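PDB 6OD8: putative aspartyl-tRNA synthetase from Leishmania major, which probably catalyses the ATP-dependent joining of L-aspartate to tRNA(Asp), releasing AMP and diphosphate, as a class II aminoacyl-tRNA synthetase. Local coordinates for residues 71-76 / 88-93; 142-147 / 172-177; 274-279 / 315-320; 279-284 / 513-518; 402-407 / 422-427. All coordinates share one frame; numbering follows the deposited sequence.

Interaction 1 (71-76 / 88-93); sequences RTHIPV and TVLIRA
I74 and L90 share the one direct hydrogen bond between the loop 71-76 and the strand residues 88-93. I74 N donates to L90 O over 2.8 Å, with the donor nearly along the C=O axis (175°), and H73 CA adds a weaker CH...O contact to the same oxygen at 3.6 Å. Water carries the pairing further at both ends. One molecule donates to T72 O and accepts from L90 N; a second donates to R92 O and accepts from V76 N.

Packing surrounds these bonds. L90 has its CG anti to the backbone N (chi1 175°). Its CD2 lies over one face of the R71 guanidinium, toward the rim and 3.7 Å from R71 CZ. The same methyl is 3.6 Å from H73 ND1, the two side chains side by side and pointing the same way. Apolar contacts complete the set: I74 CG1 meets V89 CB crosswise at 3.9 Å, and V76 CG2 touches I91 CG2 at 3.6 Å and, beyond it, A93 CB.

The polar ends have partners beyond the two segments. R92 pairs with D144 and D321 of the second subunit; H73 NE2 bonds to E322 of the second subunit, whereas the buried ND1 has no partner in the model. A loop laid at about 60° thus covers one strand of the OB-fold, the domain that reads the anticodon in related aspartyl-tRNA synthetases.

Interaction 2 (142-147 / 172-177); sequences IVDVEA and HTVTES
D144 and V174 meet with the carboxylate against a methyl group: V174 CG2 lies 3.5 Å from D144 OD2 and about as near to D144 CG, and the two side chains cross obliquely. D144 CG is anti to its own carbonyl carbon (chi1 -85°), and the carboxylate has R92 as its charged partner. V174 also touches I142, whose CG2 lies 4.0 Å from V174 CB. I142 and T175 run side by side and point the same way on this face of the sheet, where T175 OG1 bonds to A520 O of the second subunit. On the reverse face V143 CG1 touches T173 CG2 at 3.9 Å. H172 turns its ring away from the strand, and a water in the plane of that ring, at its edge, joins H172 ND1 to D144 O, while H172 NE2 bonds to K54 O.

The backbone explains these directions. D144 and H172 form an antiparallel hydrogen-bonded pair, with D144 N to H172 O at 2.8 Å and H172 N to D144 O at 2.9 Å. V143 and T173 follow as a non-hydrogen-bonded pair. At I142 the register slips: I142 O accepts from V174 N at 2.7 Å and, weakly, from T175 N at 3.4 Å, while I142 N donates to T175 O at 3.0 Å. Two residues facing one make a classic beta bulge, here where the chain turns a corner at V174 beside strand 142-151 of the OB-fold.

Interaction 3 (274-279 / 315-320); sequences SPQLYK and DVEMRI. With EDO (1,2-ethanediol), chain G; EDO (1,2-ethanediol), chain D.
P275 lays the edge of its ring over one face of the D315 carboxylate, with P275 CD 3.4 Å from D315 OD1 and P275 CG above D315 CG. In the plane of that carboxylate, K279 NZ sits at 2.9 Å on the anti lone pair of D315 OD2, a salt bridge. At the other oxygen, an ethanediol donates through O2 to D315 OD1.

The K279 chain is extended beyond CG and crosses both acidic side chains at about a right angle. Its NZ also donates to V316 O at 3.1 Å, from well above the carbonyl plane, and forms a long, weak ion pair with E317 OE1 at 3.5 Å; E317 OE2 pairs with R488. At the helix start S274 OG accepts from Q276 N, an ST turn, and a second ethanediol, like the first probably from the crystallisation liquor, donates to S274 O and accepts from L277 N. A buried salt-bridge network therefore ties helix 276-283 to strand 310-319, the second strand of the motif 2 hairpin in the class II synthetase catalytic fold.

Interaction 4 (279-284 / 513-518); sequences KQMVLQ and VDSFRL
M281 and S515 mark the closest backbone approach, their CA atoms 5.8 Å apart, where helix 276-283 meets the type I turn D514 to R517 at the end of the 510-514 region. The turn delivers S515 and F516 to the helix together.

M281 CG packs on S515 OG at 3.4 Å, and both residues also pack on W209 of the second subunit. Q284 CB lies 3.3 Å from S515 O. Q284 is bent at chi2 (-37°), which places CD near the F516 ring; NE2 lies at the ring edge, 3.7 Å from F516 CE1, the amide turned 53° from the ring. The same NE2 donates back to Q280 O at 3.2 Å. Q280 NE2 approaches F516 CZ at 3.6 Å, while S515 OG sits over the centre of the phenylalanine's face.

No hydrogen bond joins the two segments. The chemistry implies packing of buried glutamine and serine groups against methionine and phenylalanine, their polar ends held by outside partners (Q280 by Y512 and H523, Q284 by W521, S515 by Y512), consistent with fixed orientations.

Interaction 5 (402-407 / 422-427); sequences INYMHC and TDDINT
Y404 OH donates to D423 O over a short 2.5 Å, arriving in the carbonyl plane on a lone pair, with a C=O...donor angle of 142°. The oxygen lies at the edge of the tyrosine ring, in its plane. Y404 CG is anti to the backbone N (chi1 -172°), and the ring reaches from the first turn of helix 404-412 to the loop 422-427.

I425 comes from that loop to meet it, the two side chains tip to tip: I425 CG1 approaches Y404 OH at 3.3 Å, and I425 CD1 lies 3.8 Å from Y404 CE1. C407, one turn along the helix, offers CB to the same I425 CD1 at 4.3 Å. F451 packs against the tyrosine ring as well.

The helix that presents Y404 is capped by N403, whose OD1 accepts from M405 N at 2.7 Å and weakly from H406 N. An N-capped helix directly after strand 400-403 is thereby joined, mainly through Y404 and I425, to the loop leading into helix 427-441 of the catalytic domain.

How the interactions relate
Interactions 1 and 2 belong to the OB-fold and adjoin one another, strands 88-100 and 142-151 being neighbours in one sheet and R92 bridging to D144. Both are partly buried and rely on backbone bonds and water. Interactions 3 and 4 are buried in the catalytic domain, the centres of interactions 1 and 3 lying about 48 Å apart. They share helix 276-283; K279 carries the ion pairs of interaction 3 alone, whereas the helix meets 513-518 by unbonded packing. Interactions 1 to 4 all touch the second subunit. Interaction 5, only partly buried, does not; it reaches the same sheet as interaction 3, with nearest atoms about 17 Å apart, and relies on one tyrosine hydroxyl and apolar contacts.

Interaction 1 (71-76 / 88-93)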
# COMPACT_ATOMS: atom_id res chain seq x y z
N ARG A 71 20.01 -24.99 -14.31
CA ARG A 71 21.28 -24.27 -14.30
C ARG A 71 21.26 -23.24 -13.18
O ARG A 71 20.20 -22.76 -12.77
CB ARG A 71 21.55 -23.55 -15.63
CG ARG A 71 21.17 -24.36 -16.87
CD ARG A 71 21.69 -23.71 -18.14
NE ARG A 71 23.14 -23.84 -18.24
CZ ARG A 71 23.89 -23.19 -19.12
NH1 ARG A 71 25.20 -23.38 -19.13
NH2 ARG A 71 23.33 -22.36 -19.99
N THR A 72 22.44 -22.87 -12.71
CA THR A 72 22.58 -21.84 -11.68
C THR A 72 22.96 -20.53 -12.37
O THR A 72 24.05 -20.40 -12.92
CB THR A 72 23.63 -22.23 -10.64
OG1 THR A 72 23.22 -23.42 -9.96
CG2 THR A 72 23.81 -21.11 -9.63
N HIS A 73 22.03 -19.57 -12.34
CA HIS A 73 22.24 -18.26 -12.94
C HIS A 73 22.74 -17.29 -11.86
O HIS A 73 22.03 -17.02 -10.89
CB HIS A 73 20.93 -17.79 -13.57
CG HIS A 73 20.15 -18.91 -14.21
ND1 HIS A 73 20.14 -19.14 -15.56
CD2 HIS A 73 19.38 -19.88 -13.66
CE1 HIS A 73 19.39 -20.19 -15.83
NE2 HIS A 73 18.92 -20.67 -14.70
N ILE A 74 23.96 -16.78 -12.02
CA ILE A 74 24.57 -15.86 -11.06
C ILE A 74 24.18 -14.43 -11.46
O ILE A 74 24.47 -14.02 -12.59
CB ILE A 74 26.10 -16.00 -11.03
CG1 ILE A 74 26.53 -17.45 -10.80
CG2 ILE A 74 26.71 -15.04 -9.99
CD1 ILE A 74 26.09 -18.03 -9.48
N PRO A 75 23.55 -13.65 -10.57
CA PRO A 75 23.28 -12.25 -10.91
C PRO A 75 24.56 -11.42 -10.96
O PRO A 75 25.53 -11.68 -10.26
CB PRO A 75 22.35 -11.78 -9.78
CG PRO A 75 22.59 -12.73 -8.67
CD PRO A 75 22.98 -14.04 -9.27
N VAL A 76 24.55 -10.40 -11.82
CA VAL A 76 25.71 -9.53 -11.97
C VAL A 76 26.11 -8.94 -10.62
O VAL A 76 27.30 -8.72 -10.37
CB VAL A 76 25.41 -8.43 -13.01
CG1 VAL A 76 26.62 -7.54 -13.20
CG2 VAL A 76 25.01 -9.06 -14.33
N THR A 88 34.14 -20.36 -13.68
CA THR A 88 33.35 -20.07 -14.87
C THR A 88 31.88 -20.14 -14.49
O THR A 88 31.43 -21.16 -13.96
CB THR A 88 33.66 -21.05 -16.00
OG1 THR A 88 35.01 -20.89 -16.43
CG2 THR A 88 32.73 -20.80 -17.16
N VAL A 89 31.13 -19.05 -14.73
CA VAL A 89 29.75 -18.94 -14.25
C VAL A 89 28.83 -18.54 -15.40
O VAL A 89 29.25 -18.10 -16.47
CB VAL A 89 29.61 -17.92 -13.10
CG1 VAL A 89 30.44 -18.35 -11.90
CG2 VAL A 89 30.04 -16.55 -13.57
N LEU A 90 27.53 -18.69 -15.14
CA LEU A 90 26.48 -18.36 -16.09
C LEU A 90 25.78 -17.10 -15.61
O LEU A 90 25.22 -17.08 -14.52
CB LEU A 90 25.47 -19.50 -16.20
CG LEU A 90 24.25 -19.23 -17.08
CD1 LEU A 90 24.66 -19.08 -18.54
CD2 LEU A 90 23.24 -20.35 -16.91
N ILE A 91 25.80 -16.06 -16.44
CA ILE A 91 25.21 -14.78 -16.10
C ILE A 91 24.22 -14.39 -17.20
O ILE A 91 24.48 -14.62 -18.39
CB ILE A 91 26.29 -13.69 -15.94
CG1 ILE A 91 27.36 -14.15 -14.95
CG2 ILE A 91 25.67 -12.38 -15.46
CD1 ILE A 91 28.76 -13.69 -15.31
N ARG A 92 23.10 -13.80 -16.80
CA ARG A 92 22.17 -13.18 -17.73
C ARG A 92 22.24 -11.67 -17.53
O ARG A 92 22.07 -11.18 -16.41
CB ARG A 92 20.75 -13.70 -17.50
CG ARG A 92 19.74 -13.15 -18.48
CD ARG A 92 18.45 -13.95 -18.37
NE ARG A 92 18.68 -15.35 -18.77
CZ ARG A 92 17.77 -16.32 -18.70
NH1 ARG A 92 16.56 -16.04 -18.22
NH2 ARG A 92 18.07 -17.57 -19.09
N ALA A 93 22.50 -10.92 -18.60
CA ALA A 93 22.74 -9.49 -18.46
C ALA A 93 22.36 -8.75 -19.73
O ALA A 93 22.23 -9.34 -20.81
CB ALA A 93 24.21 -9.21 -18.12
O HOH W 1 26.79 -20.26 -12.82
O HOH W 2 21.93 -10.39 -13.78

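Interaction 2 (142-147 / 172-177)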
# COMPACT_ATOMS: atom_id res chain seq x y z
N ILE A 142 19.59 -8.88 -24.25
CA ILE A 142 19.88 -9.64 -23.05
C ILE A 142 20.57 -10.93 -23.47
O ILE A 142 20.12 -11.62 -24.38
CB ILE A 142 18.61 -9.90 -22.23
CG1 ILE A 142 18.07 -8.57 -21.69
CG2 ILE A 142 18.91 -10.87 -21.11
CD1 ILE A 142 16.69 -8.68 -21.08
N VAL A 143 21.71 -11.22 -22.82
CA VAL A 143 22.53 -12.36 -23.21
C VAL A 143 22.72 -13.29 -22.02
O VAL A 143 22.71 -12.85 -20.87
CB VAL A 143 23.91 -11.92 -23.75
CG1 VAL A 143 23.79 -11.24 -25.11
CG2 VAL A 143 24.64 -11.02 -22.74
N ASP A 144 22.87 -14.59 -22.30
CA ASP A 144 23.38 -15.56 -21.35
C ASP A 144 24.84 -15.78 -21.70
O ASP A 144 25.15 -16.19 -22.82
CB ASP A 144 22.63 -16.90 -21.45
CG ASP A 144 21.36 -16.93 -20.64
OD1 ASP A 144 21.21 -16.12 -19.70
OD2 ASP A 144 20.50 -17.78 -20.94
N VAL A 145 25.74 -15.50 -20.76
CA VAL A 145 27.17 -15.64 -20.98
C VAL A 145 27.71 -16.67 -20.00
O VAL A 145 27.36 -16.64 -18.82
CB VAL A 145 27.89 -14.28 -20.82
CG1 VAL A 145 29.40 -14.46 -20.85
CG2 VAL A 145 27.45 -13.32 -21.91
N GLU A 146 28.52 -17.60 -20.51
CA GLU A 146 29.36 -18.45 -19.68
C GLU A 146 30.76 -17.83 -19.69
O GLU A 146 31.35 -17.67 -20.76
CB GLU A 146 29.39 -19.88 -20.23
CG GLU A 146 30.41 -20.78 -19.60
CD GLU A 146 30.27 -22.23 -20.04
OE1 GLU A 146 31.12 -22.71 -20.83
OE2 GLU A 146 29.31 -22.89 -19.58
N ALA A 147 31.27 -17.47 -18.51
CA ALA A 147 32.51 -16.71 -18.49
C ALA A 147 33.25 -16.93 -17.18
O ALA A 147 32.64 -17.11 -16.13
CB ALA A 147 32.26 -15.20 -18.66
N HIS A 172 25.06 -16.45 -25.75
CA HIS A 172 23.87 -16.51 -26.59
C HIS A 172 22.92 -15.39 -26.21
O HIS A 172 22.81 -15.03 -25.03
CB HIS A 172 23.13 -17.85 -26.47
CG HIS A 172 23.95 -19.05 -26.86
ND1 HIS A 172 24.92 -19.58 -26.04
CD2 HIS A 172 23.93 -19.81 -27.98
CE1 HIS A 172 25.46 -20.63 -26.64
NE2 HIS A 172 24.87 -20.79 -27.81
N THR A 173 22.22 -14.84 -27.20
CA THR A 173 21.19 -13.86 -26.91
C THR A 173 19.95 -14.57 -26.38
O THR A 173 19.52 -15.59 -26.91
CB THR A 173 20.82 -13.01 -28.13
OG1 THR A 173 20.57 -13.85 -29.26
CG2 THR A 173 21.93 -11.96 -28.46
N VAL A 174 19.40 -14.01 -25.31
CA VAL A 174 18.12 -14.43 -24.77
C VAL A 174 16.99 -13.72 -25.51
O VAL A 174 16.08 -14.36 -26.05
CB VAL A 174 18.08 -14.17 -23.26
CG1 VAL A 174 16.70 -14.45 -22.66
CG2 VAL A 174 19.16 -15.00 -22.55
N THR A 175 17.02 -12.38 -25.55
CA THR A 175 16.21 -11.60 -26.47
C THR A 175 17.08 -10.53 -27.12
O THR A 175 18.02 -10.02 -26.51
CB THR A 175 15.03 -10.92 -25.77
OG1 THR A 175 15.52 -10.12 -24.68
CG2 THR A 175 14.05 -11.94 -25.22
N GLU A 176 16.76 -10.20 -28.36
CA GLU A 176 17.50 -9.20 -29.11
C GLU A 176 16.75 -7.88 -29.10
O GLU A 176 15.53 -7.84 -29.30
CB GLU A 176 17.73 -9.65 -30.55
CG GLU A 176 18.38 -11.00 -30.64
CD GLU A 176 18.63 -11.38 -32.08
OE1 GLU A 176 19.40 -12.33 -32.33
OE2 GLU A 176 18.05 -10.72 -32.96
N SER A 177 17.48 -6.81 -28.85
CA SER A 177 16.93 -5.47 -28.94
C SER A 177 16.95 -5.01 -30.38
O SER A 177 17.81 -5.42 -31.17
CB SER A 177 17.74 -4.51 -28.06
OG SER A 177 17.29 -3.17 -28.17
O HOH W 3 25.52 -19.05 -23.28

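Interaction 3 (274-279 / 315-320)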
# COMPACT_ATOMS: atom_id res chain seq x y z
N SER A 274 -9.19 12.38 -2.70
CA SER A 274 -8.40 11.86 -1.59
C SER A 274 -9.34 11.04 -0.73
O SER A 274 -10.56 11.16 -0.86
CB SER A 274 -7.77 13.00 -0.77
OG SER A 274 -8.68 13.42 0.21
N PRO A 275 -8.79 10.20 0.17
CA PRO A 275 -9.67 9.41 1.04
C PRO A 275 -10.14 10.19 2.27
O PRO A 275 -10.58 9.58 3.23
CB PRO A 275 -8.79 8.22 1.43
CG PRO A 275 -7.42 8.85 1.52
CD PRO A 275 -7.37 9.87 0.39
N GLN A 276 -10.01 11.52 2.25
CA GLN A 276 -10.30 12.35 3.43
C GLN A 276 -11.59 11.97 4.15
O GLN A 276 -11.59 11.71 5.36
CB GLN A 276 -10.38 13.83 3.03
CG GLN A 276 -10.75 14.75 4.19
CD GLN A 276 -9.66 14.79 5.24
OE1 GLN A 276 -8.48 14.89 4.90
NE2 GLN A 276 -10.04 14.68 6.50
N LEU A 277 -12.71 11.97 3.44
CA LEU A 277 -13.98 11.73 4.12
C LEU A 277 -14.05 10.32 4.71
O LEU A 277 -14.49 10.13 5.84
CB LEU A 277 -15.15 11.97 3.16
CG LEU A 277 -15.21 13.30 2.40
CD1 LEU A 277 -16.57 13.40 1.72
CD2 LEU A 277 -14.98 14.50 3.32
N TYR A 278 -13.60 9.31 3.95
CA TYR A 278 -13.68 7.92 4.43
C TYR A 278 -12.77 7.68 5.62
O TYR A 278 -13.15 6.95 6.55
CB TYR A 278 -13.34 6.95 3.29
CG TYR A 278 -14.39 7.00 2.21
CD1 TYR A 278 -15.66 6.51 2.45
CD2 TYR A 278 -14.11 7.54 0.96
CE1 TYR A 278 -16.65 6.58 1.48
CE2 TYR A 278 -15.10 7.60 -0.02
CZ TYR A 278 -16.34 7.13 0.25
OH TYR A 278 -17.31 7.19 -0.73
N LYS A 279 -11.55 8.23 5.61
CA LYS A 279 -10.68 7.95 6.75
C LYS A 279 -11.24 8.54 8.04
O LYS A 279 -11.09 7.94 9.11
CB LYS A 279 -9.24 8.42 6.49
CG LYS A 279 -9.01 9.95 6.39
CD LYS A 279 -7.51 10.21 6.14
CE LYS A 279 -7.28 11.69 5.85
NZ LYS A 279 -5.85 12.07 6.02
N ASP A 315 -1.90 8.59 3.62
CA ASP A 315 -2.90 9.29 4.42
C ASP A 315 -2.97 8.66 5.80
O ASP A 315 -2.81 7.44 5.95
CB ASP A 315 -4.28 9.24 3.74
CG ASP A 315 -4.50 10.39 2.83
OD1 ASP A 315 -4.18 10.27 1.61
OD2 ASP A 315 -4.97 11.45 3.33
N VAL A 316 -3.19 9.50 6.81
CA VAL A 316 -3.24 9.08 8.21
C VAL A 316 -4.42 9.78 8.86
O VAL A 316 -4.68 10.96 8.61
CB VAL A 316 -1.91 9.43 8.94
CG1 VAL A 316 -1.99 9.08 10.43
CG2 VAL A 316 -0.71 8.70 8.28
N GLU A 317 -5.17 9.05 9.70
CA GLU A 317 -6.18 9.68 10.55
C GLU A 317 -6.16 8.98 11.90
O GLU A 317 -5.92 7.77 11.96
CB GLU A 317 -7.60 9.65 9.90
CG GLU A 317 -8.62 10.69 10.49
CD GLU A 317 -8.43 12.10 9.94
OE1 GLU A 317 -7.69 12.29 8.95
OE2 GLU A 317 -9.05 13.04 10.49
N MET A 318 -6.40 9.73 12.99
CA MET A 318 -6.29 9.13 14.32
C MET A 318 -7.16 9.88 15.32
O MET A 318 -7.40 11.08 15.17
CB MET A 318 -4.84 9.14 14.80
CG MET A 318 -4.27 10.59 14.82
SD MET A 318 -2.53 10.62 15.26
CE MET A 318 -2.74 10.51 17.04
N ARG A 319 -7.63 9.16 16.35
CA ARG A 319 -8.25 9.83 17.48
C ARG A 319 -7.28 10.78 18.16
O ARG A 319 -6.07 10.55 18.18
CB ARG A 319 -8.70 8.84 18.55
CG ARG A 319 -9.68 7.84 18.14
CD ARG A 319 -9.93 6.96 19.34
NE ARG A 319 -10.75 5.85 18.96
CZ ARG A 319 -10.93 4.79 19.71
NH1 ARG A 319 -10.35 4.71 20.91
NH2 ARG A 319 -11.70 3.82 19.26
N ILE A 320 -7.82 11.83 18.77
CA ILE A 320 -7.02 12.66 19.67
C ILE A 320 -7.67 12.68 21.04
O ILE A 320 -8.90 12.68 21.15
CB ILE A 320 -6.80 14.08 19.13
CG1 ILE A 320 -8.10 14.84 18.99
CG2 ILE A 320 -6.12 14.05 17.77
CD1 ILE A 320 -7.86 16.33 18.86
C1 EDO G . -14.60 11.82 -1.02
O1 EDO G . -13.73 12.74 -1.71
C2 EDO G . -13.76 10.75 -0.32
O2 EDO G . -12.81 11.32 0.61
C1 EDO D . -2.28 13.40 0.32
O1 EDO D . -2.68 14.71 -0.10
C2 EDO D . -3.15 12.43 -0.45
O2 EDO D . -4.47 12.44 0.07
O HOH W 4 -5.90 13.36 2.17

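Interaction 4 (279-284 / 513-518)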
# COMPACT_ATOMS: atom_id res chain seq x y z
N LYS A 279 -11.55 8.23 5.61
CA LYS A 279 -10.68 7.95 6.75
C LYS A 279 -11.24 8.54 8.04
O LYS A 279 -11.09 7.94 9.11
CB LYS A 279 -9.24 8.42 6.49
CG LYS A 279 -9.01 9.95 6.39
CD LYS A 279 -7.51 10.21 6.14
CE LYS A 279 -7.28 11.69 5.85
NZ LYS A 279 -5.85 12.07 6.02
N GLN A 280 -11.98 9.67 7.97
CA GLN A 280 -12.68 10.11 9.17
C GLN A 280 -13.84 9.19 9.53
O GLN A 280 -14.09 8.92 10.72
CB GLN A 280 -13.22 11.53 8.97
CG GLN A 280 -12.17 12.58 8.70
CD GLN A 280 -12.83 13.95 8.59
OE1 GLN A 280 -12.89 14.56 7.52
NE2 GLN A 280 -13.39 14.41 9.69
N MET A 281 -14.63 8.77 8.54
CA MET A 281 -15.78 7.94 8.84
C MET A 281 -15.37 6.62 9.48
O MET A 281 -16.09 6.10 10.33
CB MET A 281 -16.58 7.68 7.56
CG MET A 281 -17.12 9.00 6.95
SD MET A 281 -17.70 8.83 5.22
CE MET A 281 -19.08 7.77 5.61
N VAL A 282 -14.22 6.07 9.11
CA VAL A 282 -13.83 4.78 9.68
C VAL A 282 -13.52 4.91 11.16
O VAL A 282 -13.78 4.00 11.94
CB VAL A 282 -12.65 4.18 8.89
CG1 VAL A 282 -12.20 2.85 9.52
CG2 VAL A 282 -13.07 3.94 7.44
N LEU A 283 -12.99 6.06 11.59
CA LEU A 283 -12.77 6.26 13.02
C LEU A 283 -14.09 6.25 13.79
O LEU A 283 -14.13 5.86 14.97
CB LEU A 283 -12.03 7.57 13.25
CG LEU A 283 -10.64 7.78 12.67
CD1 LEU A 283 -9.95 8.88 13.44
CD2 LEU A 283 -9.79 6.52 12.62
N GLN A 284 -15.17 6.65 13.16
CA GLN A 284 -16.46 6.58 13.83
C GLN A 284 -17.01 5.16 13.88
O GLN A 284 -18.05 4.94 14.52
CB GLN A 284 -17.47 7.52 13.14
CG GLN A 284 -16.92 8.95 12.89
CD GLN A 284 -16.01 9.49 13.99
OE1 GLN A 284 -16.27 9.30 15.18
NE2 GLN A 284 -14.93 10.15 13.60
N VAL A 513 -21.41 13.53 6.96
CA VAL A 513 -21.98 14.26 8.09
C VAL A 513 -22.71 13.30 9.03
O VAL A 513 -22.53 13.33 10.25
CB VAL A 513 -22.92 15.37 7.59
CG1 VAL A 513 -23.58 16.08 8.76
CG2 VAL A 513 -22.18 16.38 6.69
N ASP A 514 -23.52 12.40 8.46
CA ASP A 514 -24.27 11.43 9.25
C ASP A 514 -23.36 10.54 10.09
O ASP A 514 -23.78 10.03 11.14
CB ASP A 514 -25.13 10.55 8.34
CG ASP A 514 -26.38 11.25 7.87
OD1 ASP A 514 -26.66 12.39 8.34
OD2 ASP A 514 -27.08 10.66 7.01
N SER A 515 -22.13 10.30 9.63
CA SER A 515 -21.22 9.42 10.38
C SER A 515 -20.81 10.01 11.72
O SER A 515 -20.26 9.27 12.55
CB SER A 515 -19.97 9.08 9.57
OG SER A 515 -19.02 10.15 9.53
N PHE A 516 -21.06 11.29 11.96
CA PHE A 516 -20.72 11.91 13.24
C PHE A 516 -21.90 12.01 14.19
O PHE A 516 -21.76 12.60 15.27
CB PHE A 516 -20.13 13.31 13.01
CG PHE A 516 -18.97 13.32 12.07
CD1 PHE A 516 -17.75 12.74 12.43
CD2 PHE A 516 -19.09 13.89 10.81
CE1 PHE A 516 -16.67 12.75 11.55
CE2 PHE A 516 -18.00 13.92 9.92
CZ PHE A 516 -16.79 13.33 10.30
N ARG A 517 -23.07 11.50 13.79
CA ARG A 517 -24.29 11.76 14.55
C ARG A 517 -24.57 10.71 15.61
O ARG A 517 -25.38 10.96 16.50
CB ARG A 517 -25.49 11.86 13.61
CG ARG A 517 -25.48 13.11 12.70
CD ARG A 517 -26.79 13.13 11.91
NE ARG A 517 -26.79 14.04 10.77
CZ ARG A 517 -26.94 15.36 10.87
NH1 ARG A 517 -26.94 16.10 9.76
NH2 ARG A 517 -27.06 15.94 12.06
N LEU A 518 -23.90 9.55 15.55
CA LEU A 518 -24.15 8.43 16.46
C LEU A 518 -23.01 8.29 17.47
O LEU A 518 -22.55 7.18 17.77
CB LEU A 518 -24.33 7.13 15.68
CG LEU A 518 -25.38 7.16 14.55
CD1 LEU A 518 -25.43 5.82 13.82
CD2 LEU A 518 -26.76 7.55 15.09

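Interaction 5 (402-407 / 422-427)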
# COMPACT_ATOMS: atom_id res chain seq x y z
N ILE A 402 7.06 26.80 14.02
CA ILE A 402 6.90 28.24 14.14
C ILE A 402 5.42 28.54 13.99
O ILE A 402 4.78 28.06 13.05
CB ILE A 402 7.73 29.04 13.11
CG1 ILE A 402 9.21 28.65 13.17
CG2 ILE A 402 7.59 30.56 13.33
CD1 ILE A 402 10.06 29.35 12.12
N ASN A 403 4.88 29.30 14.94
CA ASN A 403 3.50 29.77 14.81
C ASN A 403 3.34 30.58 13.53
O ASN A 403 4.23 31.35 13.14
CB ASN A 403 3.15 30.61 16.04
CG ASN A 403 1.84 31.30 15.89
OD1 ASN A 403 1.76 32.44 15.43
ND2 ASN A 403 0.78 30.62 16.28
N TYR A 404 2.18 30.41 12.88
CA TYR A 404 1.88 31.10 11.64
C TYR A 404 2.09 32.62 11.75
O TYR A 404 2.63 33.25 10.83
CB TYR A 404 0.44 30.79 11.22
CG TYR A 404 0.08 31.30 9.84
CD1 TYR A 404 0.22 30.48 8.73
CD2 TYR A 404 -0.43 32.59 9.66
CE1 TYR A 404 -0.11 30.93 7.47
CE2 TYR A 404 -0.78 33.05 8.39
CZ TYR A 404 -0.61 32.21 7.30
OH TYR A 404 -0.93 32.64 6.04
N MET A 405 1.67 33.22 12.86
CA MET A 405 1.81 34.68 12.97
C MET A 405 3.27 35.08 13.06
O MET A 405 3.65 36.14 12.55
CB MET A 405 1.02 35.22 14.16
CG MET A 405 -0.49 35.08 13.97
SD MET A 405 -1.41 35.89 15.30
CE MET A 405 -1.34 34.60 16.55
N HIS A 406 4.12 34.24 13.67
CA HIS A 406 5.54 34.54 13.66
C HIS A 406 6.17 34.25 12.30
O HIS A 406 7.16 34.89 11.94
CB HIS A 406 6.25 33.77 14.78
CG HIS A 406 5.84 34.23 16.15
ND1 HIS A 406 6.28 35.42 16.70
CD2 HIS A 406 5.00 33.68 17.06
CE1 HIS A 406 5.75 35.57 17.90
NE2 HIS A 406 4.95 34.54 18.13
N CYS A 407 5.62 33.30 11.54
CA CYS A 407 6.05 33.13 10.16
C CYS A 407 5.78 34.39 9.34
O CYS A 407 6.59 34.76 8.48
CB CYS A 407 5.34 31.95 9.50
SG CYS A 407 5.82 30.32 10.12
N THR A 422 -3.32 37.59 9.22
CA THR A 422 -4.29 36.68 8.62
C THR A 422 -4.06 36.50 7.12
O THR A 422 -4.75 35.68 6.50
CB THR A 422 -5.72 37.17 8.87
OG1 THR A 422 -5.81 38.56 8.55
CG2 THR A 422 -6.10 36.96 10.33
N ASP A 423 -3.11 37.23 6.54
CA ASP A 423 -2.84 37.11 5.11
C ASP A 423 -2.33 35.71 4.78
O ASP A 423 -1.76 35.01 5.62
CB ASP A 423 -1.83 38.17 4.66
CG ASP A 423 -2.47 39.55 4.49
OD1 ASP A 423 -3.71 39.62 4.57
OD2 ASP A 423 -1.74 40.54 4.28
N ASP A 424 -2.54 35.29 3.53
CA ASP A 424 -2.19 33.94 3.11
C ASP A 424 -0.76 33.92 2.57
O ASP A 424 -0.32 34.87 1.93
CB ASP A 424 -3.17 33.43 2.06
CG ASP A 424 -4.57 33.20 2.62
OD1 ASP A 424 -4.72 33.01 3.85
OD2 ASP A 424 -5.54 33.21 1.82
N ILE A 425 -0.06 32.83 2.83
CA ILE A 425 1.31 32.66 2.37
C ILE A 425 1.27 31.85 1.07
O ILE A 425 1.15 30.62 1.09
CB ILE A 425 2.18 32.00 3.45
CG1 ILE A 425 2.12 32.86 4.73
CG2 ILE A 425 3.61 31.87 2.96
CD1 ILE A 425 3.01 32.40 5.86
N ASN A 426 1.39 32.54 -0.08
CA ASN A 426 1.25 31.91 -1.39
C ASN A 426 2.46 31.03 -1.74
O ASN A 426 3.20 30.59 -0.85
CB ASN A 426 1.03 32.97 -2.48
CG ASN A 426 2.29 33.80 -2.78
OD1 ASN A 426 3.10 33.44 -3.64
ND2 ASN A 426 2.43 34.91 -2.09
N THR A 427 2.67 30.77 -3.04
CA THR A 427 3.76 29.87 -3.43
C THR A 427 5.09 30.60 -3.57
O THR A 427 6.14 30.06 -3.21
CB THR A 427 3.41 29.13 -4.72
OG1 THR A 427 2.16 28.45 -4.55
CG2 THR A 427 4.48 28.09 -5.03